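Local coordinates for formate-dependent phosphoribosylglycinamide formyltransferase (Mycobacterium tuberculosis H37Rv, PDB 6KHR), which belongs to the ATP-grasp superfamily of multidomain alpha/beta proteins and is found here as an assembly of two subunits, at residues Q46-E51 against L328-I333; E40-L45 against H64-Q69; M228-S233 against P239-C244. All blocks are in the same frame, centred on the assembly; numbering follows the deposited sequence.

Interaction 1: Q46-E51 against L328-I333; sequences QGLGAE and LQARAI
Leu48 projects from the Schellman turn that ends helix 36-47 and lays one methyl on helix 325-334, joining the Rossmann-like parallel-sheet part of the chain to a helix almost 280 residues further on. The turn closes with Gly49 at a positive phi of 103°, where its amide N bonds back to Gln46 O at 3.1 Å, and the backbone then runs on into strand 51-56. With CG beside its own backbone N and anti to the carbonyl carbon (chi1 -63°), Leu48 holds its branch toward the facing helix. CD1 is the branch that touches: it lies 4.0 Å from Ala330 CB and an equal 4.0 Å from Arg331 CG, in the angle between two successive side chains. The Leu48 and Arg331 side chains cross at about a right angle, and CD1 touches the arginine at CG, near the backbone, well short of the guanidinium group. Ala330 also packs on Leu41, Ala44 and Leu45 of helix 36-47, while Leu375 of the second subunit packs on both Leu48 and Arg331. Extended from CG to NE, Arg331 delivers its guanidinium group to that subunit, where NH2 forms a salt bridge with Asp381 and a hydrogen bond with Ser380 O. No hydrogen bond spans the two segments: the contact is purely apolar, Arg331 contributing its aliphatic CG while its charged end is engaged by the second subunit.

Interaction 2: E40-L45 against H64-Q69; sequences ELAIAL and HRIADQ
Ile66 points its CD1 methyl at Ala42 and Ile43, packing together two helices that flank the Rossmann-like parallel sheet. Helix 36-47 links strands 28-32 and 51-56, the short, weakly bonded helix 62-66 links strand 51-56 to strand 69-72, and the two connections lie against each other on the same side of the sheet. In Ile66, CG1 sits between the backbone N and the carbonyl carbon (chi1 75°), the crowded position, with CG2 beside the N; with chi2 near 104°, CD1 lies toward helix 36-47. There the methyl has two apolar partners, Ile43 CG1 at 3.6 Å and Ala42 CB at 4.0 Å. Ile43 takes a different shape, its CG1 beside the backbone N and its CG2 anti to it (chi1 -72°), and the two isoleucines cross at about a right angle, the end of one meeting the stem of the other. Both also face the second subunit, where Ile43 packs on Ile43 and Ile66 on Ile66, like against like, consistent with a twofold interface. Just beyond the apolar patch, Gln46 NE2 hydrogen-bonds to Ile66 O and to Asp68 OD2, and the same carboxylate oxygen also takes the amide of Val52. Within segment 40-45, the backbone atom nearest to Ile66 CD1 is the amide N of Ile43, at 3.9 Å.

Interaction 3: M228-S233 against P239-C244; sequences MIVVCS and PLIEFC
The Phe243 ring lies alongside Val230, both side chains pointing the same way; Val230 CG2 approaches it obliquely, 3.9 Å from CD2, and Met228 CE comes in, also obliquely, at 4.2 Å from the same ring atom. On this face of the beta hairpin Ile241 CD1 continues the apolar row, touching Val230 CG1 and, at 3.8 Å, Cys232 SG. A chi1 of 175° sets Ile241 CG1 opposite its own amide N, and CD1 then lies against both. Val231, Ser233, Leu240 and Glu242 occupy the reverse face. Between the two faces, the antiparallel backbones are joined at two hydrogen-bonded pairs. Val231 N to Glu242 O and Glu242 N to Val231 O are both 2.9 Å. Leu240 N reaches Ser233 O at 2.7 Å, while Ser233 N to Leu240 O, at 3.1 Å, is more bent (147° at hydrogen). A further bond, Cys244 N to Ile229 O at 2.8 Å, is nearly straight. Ser233 OG turns elsewhere, to Leu336 O. In the large antiparallel sheet, segment 228-233 pairs on its other side with strand 288-297; helix 267-284 covers the Val230-Phe243 face, the loop with Val338 and Thr340 lies over the reverse one, and Leu328 of helix 325-334 touches Val231 and Cys244.

How the interactions relate
Helix 325-334 lies between the two sheet systems. Interactions 1 and 2 have centres 10 Å apart and share helix 36-47: Ala50 N probably hydrogen-bonds to Leu45 O at 3.0 Å, and Leu41 CD1 packs 3.5 Å from Ala330 N. On the far side of helix 325-334 from helix 36-47, interaction 3 is about 16 Å from interaction 1 between centres, and the two touch where Leu328 CD1 meets Val231 CG2 at 3.8 Å and Ala332 packs on Cys232 and Ser233. Interactions 2 and 3 do not touch; their nearest atoms are about 11 Å apart. Interactions 1 and 2 both reach the second subunit, whereas no other chain touches the segments of interaction 3, in the ATP-grasp domain.

Interaction 1: Q46-E51 against L328-I333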
loop_
_atom_site.group_PDB
_atom_site.type_symbol
_atom_site.label_atom_id
_atom_site.label_comp_id
_atom_site.label_asym_id
_atom_site.label_seq_id
_atom_site.Cartn_x
_atom_site.Cartn_y
_atom_site.Cartn_z
ATOM N N GLN A 46 -7.928 7.365 -2.521
ATOM C CA GLN A 46 -7.729 8.101 -3.761
ATOM C C GLN A 46 -7.572 7.160 -4.937
ATOM O O GLN A 46 -7.964 7.511 -6.054
ATOM C CB GLN A 46 -6.529 9.033 -3.637
ATOM C CG GLN A 46 -6.844 10.299 -2.854
ATOM C CD GLN A 46 -5.590 11.076 -2.518
ATOM O OE1 GLN A 46 -4.483 10.596 -2.758
ATOM N NE2 GLN A 46 -5.749 12.275 -1.962
ATOM N N GLY A 47 -7.045 5.956 -4.695
ATOM C CA GLY A 47 -7.030 4.943 -5.736
ATOM C C GLY A 47 -8.427 4.519 -6.155
ATOM O O GLY A 47 -8.647 4.146 -7.310
ATOM N N LEU A 48 -9.382 4.562 -5.229
ATOM C CA LEU A 48 -10.751 4.180 -5.540
ATOM C C LEU A 48 -11.556 5.348 -6.079
ATOM O O LEU A 48 -12.755 5.192 -6.311
ATOM C CB LEU A 48 -11.446 3.609 -4.300
ATOM C CG LEU A 48 -10.945 2.329 -3.630
ATOM C CD1 LEU A 48 -11.619 2.104 -2.252
ATOM C CD2 LEU A 48 -11.189 1.138 -4.522
ATOM N N GLY A 49 -10.932 6.511 -6.256
ATOM C CA GLY A 49 -11.565 7.622 -6.927
ATOM C C GLY A 49 -12.075 8.748 -6.058
ATOM O O GLY A 49 -12.759 9.633 -6.579
ATOM N N ALA A 50 -11.762 8.769 -4.771
ATOM C CA ALA A 50 -12.362 9.746 -3.874
ATOM C C ALA A 50 -11.416 10.903 -3.578
ATOM O O ALA A 50 -10.211 10.708 -3.420
ATOM C CB ALA A 50 -12.788 9.088 -2.561
ATOM N N GLU A 51 -11.982 12.105 -3.504
ATOM C CA GLU A 51 -11.304 13.254 -2.917
ATOM C C GLU A 51 -11.293 13.122 -1.398
ATOM O O GLU A 51 -12.300 12.748 -0.792
ATOM C CB GLU A 51 -12.018 14.545 -3.311
ATOM C CG GLU A 51 -11.149 15.602 -3.967
ATOM C CD GLU A 51 -11.901 16.910 -4.253
ATOM O OE1 GLU A 51 -12.901 17.211 -3.558
ATOM O OE2 GLU A 51 -11.485 17.638 -5.181
ATOM N N LEU A 328 -8.794 -2.108 3.288
ATOM C CA LEU A 328 -10.091 -2.550 3.796
ATOM C C LEU A 328 -10.909 -1.375 4.338
ATOM O O LEU A 328 -12.114 -1.267 4.062
ATOM C CB LEU A 328 -9.907 -3.628 4.862
ATOM C CG LEU A 328 -9.253 -4.952 4.456
ATOM C CD1 LEU A 328 -8.905 -5.754 5.712
ATOM C CD2 LEU A 328 -10.152 -5.776 3.513
ATOM N N GLN A 329 -10.281 -0.471 5.091
ATOM C CA GLN A 329 -11.081 0.624 5.617
ATOM C C GLN A 329 -11.426 1.655 4.550
ATOM O O GLN A 329 -12.462 2.316 4.663
ATOM C CB GLN A 329 -10.406 1.276 6.821
ATOM C CG GLN A 329 -8.995 1.686 6.612
ATOM C CD GLN A 329 -8.364 2.213 7.883
ATOM O OE1 GLN A 329 -7.236 2.714 7.864
ATOM N NE2 GLN A 329 -9.088 2.106 8.994
ATOM N N ALA A 330 -10.626 1.781 3.492
ATOM C CA ALA A 330 -11.100 2.576 2.368
ATOM C C ALA A 330 -12.352 1.952 1.757
ATOM O O ALA A 330 -13.341 2.652 1.507
ATOM C CB ALA A 330 -10.002 2.748 1.322
ATOM N N ARG A 331 -12.351 0.628 1.549
ATOM C CA ARG A 331 -13.534 -0.008 0.957
ATOM C C ARG A 331 -14.737 0.025 1.898
ATOM O O ARG A 331 -15.872 0.241 1.442
ATOM C CB ARG A 331 -13.218 -1.437 0.529
ATOM C CG ARG A 331 -12.174 -1.506 -0.554
ATOM C CD ARG A 331 -12.078 -2.907 -1.156
ATOM N NE ARG A 331 -11.017 -3.007 -2.155
ATOM C CZ ARG A 331 -10.932 -3.968 -3.073
ATOM N NH1 ARG A 331 -11.851 -4.927 -3.128
ATOM N NH2 ARG A 331 -9.928 -3.969 -3.937
ATOM N N ALA A 332 -14.508 -0.142 3.213
ATOM C CA ALA A 332 -15.609 -0.129 4.187
ATOM C C ALA A 332 -16.271 1.242 4.275
ATOM O O ALA A 332 -17.501 1.342 4.315
ATOM C CB ALA A 332 -15.102 -0.552 5.568
ATOM N N ILE A 333 -15.468 2.308 4.333
ATOM C CA ILE A 333 -15.996 3.671 4.351
ATOM C C ILE A 333 -16.946 3.882 3.185
ATOM O O ILE A 333 -18.025 4.466 3.336
ATOM C CB ILE A 333 -14.845 4.690 4.306
ATOM C CG1 ILE A 333 -14.135 4.774 5.647
ATOM C CG2 ILE A 333 -15.339 6.062 3.863
ATOM C CD1 ILE A 333 -12.822 5.432 5.518
#

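Interaction 2: E40-L45 against H64-Q69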
loop_
_atom_site.group_PDB
_atom_site.type_symbol
_atom_site.label_atom_id
_atom_site.label_comp_id
_atom_site.label_asym_id
_atom_site.label_seq_id
_atom_site.Cartn_x
_atom_site.Cartn_y
_atom_site.Cartn_z
ATOM N N GLU A 40 -1.994 6.626 4.742
ATOM C CA GLU A 40 -2.166 5.448 3.903
ATOM C C GLU A 40 -3.633 5.264 3.517
ATOM O O GLU A 40 -3.952 5.032 2.346
ATOM C CB GLU A 40 -1.613 4.212 4.631
ATOM C CG GLU A 40 -0.203 4.386 5.170
ATOM C CD GLU A 40 0.872 4.198 4.100
ATOM O OE1 GLU A 40 0.614 3.455 3.129
ATOM O OE2 GLU A 40 1.971 4.789 4.230
ATOM N N LEU A 41 -4.538 5.366 4.499
ATOM C CA LEU A 41 -5.960 5.371 4.202
ATOM C C LEU A 41 -6.289 6.386 3.113
ATOM O O LEU A 41 -7.139 6.128 2.251
ATOM C CB LEU A 41 -6.765 5.666 5.481
ATOM C CG LEU A 41 -8.282 5.797 5.293
ATOM C CD1 LEU A 41 -8.821 4.566 4.596
ATOM C CD2 LEU A 41 -9.087 6.084 6.591
ATOM N N ALA A 42 -5.607 7.531 3.119
ATOM C CA ALA A 42 -5.927 8.578 2.161
ATOM C C ALA A 42 -5.466 8.190 0.763
ATOM O O ALA A 42 -6.153 8.467 -0.233
ATOM C CB ALA A 42 -5.299 9.895 2.607
ATOM N N ILE A 43 -4.300 7.555 0.670
ATOM C CA ILE A 43 -3.858 7.006 -0.604
ATOM C C ILE A 43 -4.870 5.983 -1.088
ATOM O O ILE A 43 -5.358 6.056 -2.220
ATOM C CB ILE A 43 -2.452 6.397 -0.459
ATOM C CG1 ILE A 43 -1.399 7.491 -0.314
ATOM C CG2 ILE A 43 -2.139 5.440 -1.605
ATOM C CD1 ILE A 43 -0.057 6.960 0.205
ATOM N N ALA A 44 -5.232 5.041 -0.213
ATOM C CA ALA A 44 -6.180 3.998 -0.589
ATOM C C ALA A 44 -7.457 4.604 -1.151
ATOM O O ALA A 44 -7.900 4.228 -2.239
ATOM C CB ALA A 44 -6.481 3.102 0.607
ATOM N N LEU A 45 -8.036 5.578 -0.438
ATOM C CA LEU A 45 -9.292 6.179 -0.874
ATOM C C LEU A 45 -9.144 6.899 -2.205
ATOM O O LEU A 45 -10.128 7.056 -2.939
ATOM C CB LEU A 45 -9.789 7.167 0.177
ATOM C CG LEU A 45 -10.439 6.585 1.415
ATOM C CD1 LEU A 45 -10.536 7.657 2.472
ATOM C CD2 LEU A 45 -11.793 6.068 1.038
ATOM N N HIS A 64 -1.919 15.644 5.460
ATOM C CA HIS A 64 -2.039 16.938 4.787
ATOM C C HIS A 64 -1.256 16.978 3.483
ATOM O O HIS A 64 -1.689 17.631 2.524
ATOM C CB HIS A 64 -1.550 18.066 5.699
ATOM C CG HIS A 64 -2.498 18.419 6.800
ATOM N ND1 HIS A 64 -3.600 17.651 7.114
ATOM C CD2 HIS A 64 -2.516 19.465 7.664
ATOM C CE1 HIS A 64 -4.251 18.207 8.118
ATOM N NE2 HIS A 64 -3.616 19.310 8.470
ATOM N N ARG A 65 -0.111 16.286 3.426
ATOM C CA ARG A 65 0.822 16.452 2.313
ATOM C C ARG A 65 0.261 15.883 1.015
ATOM O O ARG A 65 0.484 16.446 -0.065
ATOM C CB ARG A 65 2.160 15.793 2.650
ATOM C CG ARG A 65 3.394 16.614 2.251
ATOM C CD ARG A 65 3.549 16.768 0.724
ATOM N NE ARG A 65 3.946 18.126 0.331
ATOM C CZ ARG A 65 3.185 18.968 -0.370
ATOM N NH1 ARG A 65 1.974 18.603 -0.781
ATOM N NH2 ARG A 65 3.639 20.182 -0.671
ATOM N N ILE A 66 -0.460 14.770 1.086
ATOM C CA ILE A 66 -0.979 14.132 -0.116
ATOM C C ILE A 66 -2.482 14.226 -0.222
ATOM O O ILE A 66 -3.052 13.758 -1.216
ATOM C CB ILE A 66 -0.520 12.664 -0.216
ATOM C CG1 ILE A 66 -1.288 11.780 0.772
ATOM C CG2 ILE A 66 1.008 12.570 -0.040
ATOM C CD1 ILE A 66 -2.369 10.936 0.114
ATOM N N ALA A 67 -3.147 14.826 0.758
ATOM C CA ALA A 67 -4.584 15.001 0.650
ATOM C C ALA A 67 -4.917 16.020 -0.439
ATOM O O ALA A 67 -4.073 16.806 -0.882
ATOM C CB ALA A 67 -5.182 15.453 1.984
ATOM N N ASP A 68 -6.182 15.978 -0.874
ATOM C CA ASP A 68 -6.704 16.943 -1.828
ATOM C C ASP A 68 -6.998 18.285 -1.177
ATOM O O ASP A 68 -6.875 19.327 -1.825
ATOM C CB ASP A 68 -7.986 16.408 -2.467
ATOM C CG ASP A 68 -7.816 15.023 -3.044
ATOM O OD1 ASP A 68 -7.113 14.889 -4.070
ATOM O OD2 ASP A 68 -8.371 14.065 -2.456
ATOM N N GLN A 69 -7.418 18.277 0.080
ATOM C CA GLN A 69 -7.724 19.506 0.794
ATOM C C GLN A 69 -7.301 19.325 2.239
ATOM O O GLN A 69 -7.585 18.287 2.845
ATOM C CB GLN A 69 -9.208 19.842 0.698
ATOM C CG GLN A 69 -9.577 21.150 1.331
ATOM C CD GLN A 69 -10.984 21.552 0.971
ATOM O OE1 GLN A 69 -11.697 20.805 0.298
ATOM N NE2 GLN A 69 -11.398 22.738 1.412
#

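Interaction 3: M228-S233 against P239-C244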
loop_
_atom_site.group_PDB
_atom_site.type_symbol
_atom_site.label_atom_id
_atom_site.label_comp_id
_atom_site.label_asym_id
_atom_site.label_seq_id
_atom_site.Cartn_x
_atom_site.Cartn_y
_atom_site.Cartn_z
ATOM N N MET A 228 -7.816 -9.156 16.553
ATOM C CA MET A 228 -8.815 -9.613 15.585
ATOM C C MET A 228 -9.313 -8.399 14.823
ATOM O O MET A 228 -9.960 -7.521 15.407
ATOM C CB MET A 228 -9.983 -10.310 16.271
ATOM C CG MET A 228 -9.611 -11.505 17.100
ATOM S SD MET A 228 -9.259 -12.919 16.045
ATOM C CE MET A 228 -10.779 -12.884 15.067
ATOM N N ILE A 229 -8.978 -8.325 13.539
ATOM C CA ILE A 229 -9.452 -7.251 12.686
ATOM C C ILE A 229 -10.763 -7.702 12.094
ATOM O O ILE A 229 -10.798 -8.709 11.377
ATOM C CB ILE A 229 -8.467 -6.918 11.562
ATOM C CG1 ILE A 229 -7.129 -6.430 12.115
ATOM C CG2 ILE A 229 -9.099 -5.842 10.662
ATOM C CD1 ILE A 229 -7.201 -5.087 12.727
ATOM N N VAL A 230 -11.830 -6.950 12.381
ATOM C CA VAL A 230 -13.158 -7.226 11.859
ATOM C C VAL A 230 -13.537 -6.105 10.903
ATOM O O VAL A 230 -13.332 -4.918 11.194
ATOM C CB VAL A 230 -14.189 -7.361 12.990
ATOM C CG1 VAL A 230 -15.508 -7.700 12.401
ATOM C CG2 VAL A 230 -13.754 -8.415 13.986
ATOM N N VAL A 231 -14.075 -6.492 9.752
ATOM C CA VAL A 231 -14.423 -5.579 8.676
ATOM C C VAL A 231 -15.911 -5.697 8.444
ATOM O O VAL A 231 -16.418 -6.802 8.218
ATOM C CB VAL A 231 -13.673 -5.918 7.374
ATOM C CG1 VAL A 231 -14.084 -4.944 6.248
ATOM C CG2 VAL A 231 -12.160 -5.969 7.597
ATOM N N CYS A 232 -16.603 -4.563 8.469
ATOM C CA CYS A 232 -18.029 -4.499 8.181
ATOM C C CYS A 232 -18.224 -3.561 7.003
ATOM O O CYS A 232 -17.929 -2.363 7.093
ATOM C CB CYS A 232 -18.799 -4.022 9.402
ATOM S SG CYS A 232 -18.460 -5.061 10.801
ATOM N N SER A 233 -18.708 -4.103 5.892
ATOM C CA SER A 233 -19.018 -3.267 4.751
ATOM C C SER A 233 -20.298 -3.771 4.113
ATOM O O SER A 233 -21.009 -4.618 4.659
ATOM C CB SER A 233 -17.865 -3.240 3.742
ATOM O OG SER A 233 -18.139 -2.293 2.724
ATOM N N PRO A 239 -24.961 -6.433 3.423
ATOM C CA PRO A 239 -23.976 -6.373 4.509
ATOM C C PRO A 239 -22.988 -7.526 4.450
ATOM O O PRO A 239 -23.346 -8.669 4.148
ATOM C CB PRO A 239 -24.832 -6.438 5.778
ATOM C CG PRO A 239 -26.232 -6.170 5.321
ATOM C CD PRO A 239 -26.316 -6.693 3.929
ATOM N N LEU A 240 -21.727 -7.202 4.732
ATOM C CA LEU A 240 -20.650 -8.164 4.865
ATOM C C LEU A 240 -20.030 -8.016 6.247
ATOM O O LEU A 240 -19.870 -6.895 6.744
ATOM C CB LEU A 240 -19.574 -7.938 3.807
ATOM C CG LEU A 240 -19.925 -8.044 2.327
ATOM C CD1 LEU A 240 -18.693 -7.760 1.490
ATOM C CD2 LEU A 240 -20.478 -9.421 2.013
ATOM N N ILE A 241 -19.672 -9.138 6.873
ATOM C CA ILE A 241 -18.819 -9.082 8.056
ATOM C C ILE A 241 -17.702 -10.118 7.910
ATOM O O ILE A 241 -17.960 -11.327 7.939
ATOM C CB ILE A 241 -19.594 -9.274 9.364
ATOM C CG1 ILE A 241 -18.617 -9.314 10.538
ATOM C CG2 ILE A 241 -20.476 -10.503 9.302
ATOM C CD1 ILE A 241 -19.168 -8.678 11.814
ATOM N N GLU A 242 -16.465 -9.643 7.750
ATOM C CA GLU A 242 -15.296 -10.465 7.491
ATOM C C GLU A 242 -14.343 -10.411 8.671
ATOM O O GLU A 242 -14.236 -9.391 9.357
ATOM C CB GLU A 242 -14.544 -9.986 6.253
ATOM C CG GLU A 242 -15.397 -9.772 5.040
ATOM C CD GLU A 242 -15.400 -10.973 4.147
ATOM O OE1 GLU A 242 -15.837 -12.047 4.612
ATOM O OE2 GLU A 242 -14.947 -10.851 2.991
ATOM N N PHE A 243 -13.616 -11.508 8.876
ATOM C CA PHE A 243 -12.601 -11.592 9.913
ATOM C C PHE A 243 -11.223 -11.754 9.286
ATOM O O PHE A 243 -11.022 -12.569 8.387
ATOM C CB PHE A 243 -12.886 -12.752 10.864
ATOM C CG PHE A 243 -14.199 -12.635 11.572
ATOM C CD1 PHE A 243 -15.361 -13.091 10.983
ATOM C CD2 PHE A 243 -14.270 -12.063 12.832
ATOM C CE1 PHE A 243 -16.577 -12.979 11.634
ATOM C CE2 PHE A 243 -15.470 -11.953 13.488
ATOM C CZ PHE A 243 -16.630 -12.412 12.892
ATOM N N CYS A 244 -10.267 -10.990 9.769
ATOM C CA CYS A 244 -8.928 -11.271 9.308
ATOM C C CYS A 244 -8.362 -12.472 10.067
ATOM O O CYS A 244 -8.963 -12.967 11.022
ATOM C CB CYS A 244 -8.075 -10.025 9.448
ATOM S SG CYS A 244 -8.631 -8.771 8.258
#